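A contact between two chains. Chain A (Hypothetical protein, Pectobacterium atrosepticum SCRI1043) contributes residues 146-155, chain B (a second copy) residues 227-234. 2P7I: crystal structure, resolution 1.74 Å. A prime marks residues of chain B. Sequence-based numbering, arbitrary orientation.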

# COMPACT_ATOMS: atom_id res chain seq x y z
N ALA A 146 2.22 -8.11 -8.44
CA ALA A 146 3.20 -7.20 -9.04
C ALA A 146 2.46 -6.09 -9.82
O ALA A 146 1.52 -6.41 -10.58
CB ALA A 146 4.10 -7.93 -9.98
N VAL A 147 2.92 -4.84 -9.69
CA VAL A 147 2.27 -3.71 -10.39
C VAL A 147 2.03 -4.00 -11.85
O VAL A 147 0.94 -3.79 -12.34
CB VAL A 147 3.04 -2.37 -10.19
CG1 VAL A 147 2.41 -1.26 -11.04
CG2 VAL A 147 2.92 -1.98 -8.76
N SER A 148 3.07 -4.45 -12.55
CA SER A 148 2.97 -4.71 -14.00
C SER A 148 1.86 -5.74 -14.27
O SER A 148 1.09 -5.60 -15.22
CB SER A 148 4.31 -5.18 -14.54
OG SER A 148 4.71 -6.30 -13.81
N ARG A 149 1.73 -6.72 -13.41
CA ARG A 149 0.71 -7.75 -13.62
C ARG A 149 -0.66 -7.18 -13.32
O ARG A 149 -1.64 -7.47 -13.99
CB ARG A 149 0.98 -9.00 -12.75
CG ARG A 149 0.24 -10.21 -13.23
CD ARG A 149 0.55 -11.45 -12.42
NE ARG A 149 -0.22 -12.61 -12.81
CZ ARG A 149 0.13 -13.43 -13.80
NH1 ARG A 149 1.23 -13.19 -14.50
NH2 ARG A 149 -0.63 -14.48 -14.10
N GLN A 150 -0.76 -6.41 -12.26
CA GLN A 150 -2.04 -5.79 -11.96
C GLN A 150 -2.51 -4.89 -13.12
O GLN A 150 -3.70 -4.83 -13.42
CB GLN A 150 -1.99 -5.03 -10.63
CG GLN A 150 -1.68 -5.94 -9.48
CD GLN A 150 -2.18 -5.32 -8.18
OE1 GLN A 150 -3.34 -4.92 -8.09
NE2 GLN A 150 -1.32 -5.22 -7.20
N ILE A 151 -1.58 -4.19 -13.80
CA ILE A 151 -1.95 -3.33 -14.90
C ILE A 151 -2.48 -4.20 -16.04
O ILE A 151 -3.51 -3.92 -16.62
CB ILE A 151 -0.76 -2.47 -15.36
CG1 ILE A 151 -0.42 -1.46 -14.25
CG2 ILE A 151 -1.09 -1.79 -16.70
CD1 ILE A 151 0.87 -0.67 -14.45
N ALA A 152 -1.80 -5.31 -16.29
CA ALA A 152 -2.24 -6.30 -17.29
C ALA A 152 -3.65 -6.86 -16.96
O ALA A 152 -4.49 -7.01 -17.87
CB ALA A 152 -1.22 -7.41 -17.41
N VAL A 153 -3.94 -7.04 -15.69
CA VAL A 153 -5.27 -7.49 -15.28
C VAL A 153 -6.29 -6.39 -15.53
O VAL A 153 -7.38 -6.63 -16.06
CB VAL A 153 -5.30 -7.92 -13.79
CG1 VAL A 153 -6.76 -8.12 -13.29
CG2 VAL A 153 -4.44 -9.22 -13.59
N LYS A 154 -5.97 -5.15 -15.16
CA LYS A 154 -6.90 -4.05 -15.45
C LYS A 154 -7.18 -3.87 -16.94
O LYS A 154 -8.28 -3.50 -17.33
CB LYS A 154 -6.41 -2.75 -14.81
CG LYS A 154 -6.44 -2.72 -13.29
CD LYS A 154 -7.75 -3.29 -12.72
CE LYS A 154 -7.84 -3.15 -11.23
NZ LYS A 154 -9.08 -3.80 -10.67
N MSE A 155 -6.16 -4.12 -17.75
CA MSE A 155 -6.25 -4.06 -19.19
C MSE A 155 -7.10 -5.20 -19.77
O MSE A 155 -7.45 -5.17 -20.96
CB MSE A 155 -4.82 -4.12 -19.76
CG MSE A 155 -4.03 -2.83 -19.68
SE MSE A 155 -2.16 -3.20 -20.21
CE MSE A 155 -2.44 -3.25 -22.03
N TYR B 227 -4.29 4.30 -14.97
CA TYR B 227 -5.33 5.12 -14.36
C TYR B 227 -6.21 4.23 -13.50
O TYR B 227 -6.50 4.58 -12.37
CB TYR B 227 -6.17 5.82 -15.42
CG TYR B 227 -7.44 6.48 -14.88
CD1 TYR B 227 -7.39 7.70 -14.22
CD2 TYR B 227 -8.66 5.89 -15.07
CE1 TYR B 227 -8.54 8.28 -13.76
CE2 TYR B 227 -9.83 6.47 -14.60
CZ TYR B 227 -9.77 7.65 -13.94
OH TYR B 227 -10.94 8.22 -13.48
N GLN B 228 -6.63 3.10 -14.01
CA GLN B 228 -7.47 2.22 -13.24
C GLN B 228 -6.78 1.74 -11.95
O GLN B 228 -7.36 1.75 -10.85
CB GLN B 228 -7.83 1.02 -14.09
CG GLN B 228 -8.69 1.32 -15.28
CD GLN B 228 -8.78 0.10 -16.18
OE1 GLN B 228 -9.48 -0.88 -15.87
NE2 GLN B 228 -8.00 0.09 -17.23
N LEU B 229 -5.53 1.30 -12.08
CA LEU B 229 -4.79 0.82 -10.91
C LEU B 229 -4.53 1.92 -9.90
O LEU B 229 -4.58 1.70 -8.70
CB LEU B 229 -3.51 0.10 -11.33
CG LEU B 229 -2.81 -0.63 -10.15
CD1 LEU B 229 -3.67 -1.87 -9.77
CD2 LEU B 229 -1.38 -1.01 -10.52
N GLY B 230 -4.27 3.12 -10.39
CA GLY B 230 -4.04 4.30 -9.56
C GLY B 230 -5.11 4.55 -8.50
O GLY B 230 -4.81 4.96 -7.37
N GLN B 231 -6.37 4.31 -8.87
CA GLN B 231 -7.49 4.53 -7.99
C GLN B 231 -7.41 3.60 -6.79
O GLN B 231 -7.97 3.91 -5.71
CB GLN B 231 -8.79 4.26 -8.74
CG GLN B 231 -9.06 5.37 -9.76
CD GLN B 231 -10.46 5.36 -10.30
OE1 GLN B 231 -11.16 4.34 -10.26
NE2 GLN B 231 -10.89 6.50 -10.83
N GLN B 232 -6.73 2.48 -6.97
CA GLN B 232 -6.62 1.47 -5.88
C GLN B 232 -5.44 1.78 -4.96
O GLN B 232 -5.35 1.22 -3.84
CB GLN B 232 -6.49 0.07 -6.48
CG GLN B 232 -7.69 -0.27 -7.35
CD GLN B 232 -7.72 -1.69 -7.87
OE1 GLN B 232 -6.85 -2.55 -7.54
NE2 GLN B 232 -8.73 -1.97 -8.67
N TYR B 233 -4.54 2.65 -5.46
CA TYR B 233 -3.40 3.15 -4.66
C TYR B 233 -3.23 4.66 -4.72
O TYR B 233 -2.23 5.15 -5.24
CB TYR B 233 -2.08 2.46 -5.09
CG TYR B 233 -2.10 0.98 -4.91
CD1 TYR B 233 -1.82 0.37 -3.69
CD2 TYR B 233 -2.48 0.16 -5.99
CE1 TYR B 233 -1.90 -1.00 -3.54
CE2 TYR B 233 -2.54 -1.21 -5.86
CZ TYR B 233 -2.27 -1.80 -4.62
OH TYR B 233 -2.35 -3.17 -4.56
N PRO B 234 -4.20 5.41 -4.18
CA PRO B 234 -4.13 6.84 -4.30
C PRO B 234 -2.81 7.44 -3.86
O PRO B 234 -2.37 8.40 -4.45
CB PRO B 234 -5.26 7.31 -3.35
CG PRO B 234 -6.24 6.28 -3.45
CD PRO B 234 -5.46 4.99 -3.51
O HOH W 1 -4.69 -3.84 -6.00

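How do the two backbones meet? The chain A stretch is a helix from Val147 onward, with Ala146 at the N-cap position, where its O accepts the N of Gln150 at 2.8 Å. Regular bonds such as Lys154 N to Gln150 O (2.9 Å) carry the helix forward. The chain B stretch enters as the last part of a helix and then bends through a type I turn from Gly230′ to Tyr233′. The backbones come nearest at Ile151 and Leu229′, whose CA atoms lie 6.4 Å apart, and at Lys154 and Gln228′, with CA atoms 6.7 Å apart. Gln150 and Lys154, one helical turn apart, both direct their CA-to-CB bonds toward chain B.

What fills the apolar part of the contact? Leu229′ does, reaching from its helix toward chain A with chi1 in t and chi2 in p. Its CD2 lies 3.8 Å from Val147 CG1 and 3.9 Å from Ile151 CG1, ordinary van der Waals distances. The CA-to-CB bonds of Val147 and Ile151 both run sideways to chain B, and each residue meets the leucine through its CG1. The other methyl, CD1 of Leu229′, comes within 3.5 Å of Gln150 OE1, placing the amide of Gln150 at the border between apolar and polar packing.

How is the amide of Gln150 used? Its two ends both lead to the hydroxyl of Tyr233′, one directly and one through water. Gln150 NE2 donates a weak hydrogen bond to Tyr233′ OH, nearly straight at 163° but long at 3.5 Å. Water 1 makes the second link: it donates to Gln150 OE1 at 2.7 Å and accepts from Tyr233′ OH at 2.8 Å. The tyrosine hydroxyl can thus serve as acceptor from the amide and donor to the water at once.

What does Lys154 add? It has the largest covered area of any residue in the contact, its chain running past Leu229′ to bring the ammonium group to the amide of Gln232′. With chi1 and chi2 both in m and the outer torsions in t, the side chain bends near its base and then extends. Its NZ, also hydrogen-bonded elsewhere in the structure, lies 2.7 Å from the modelled Gln232′ NE2, an amide probably turned over in the model. At the other end of the lysine, CB packs 3.7 Å from the terminal amide of Gln228′, measured to the atom modelled as OE1.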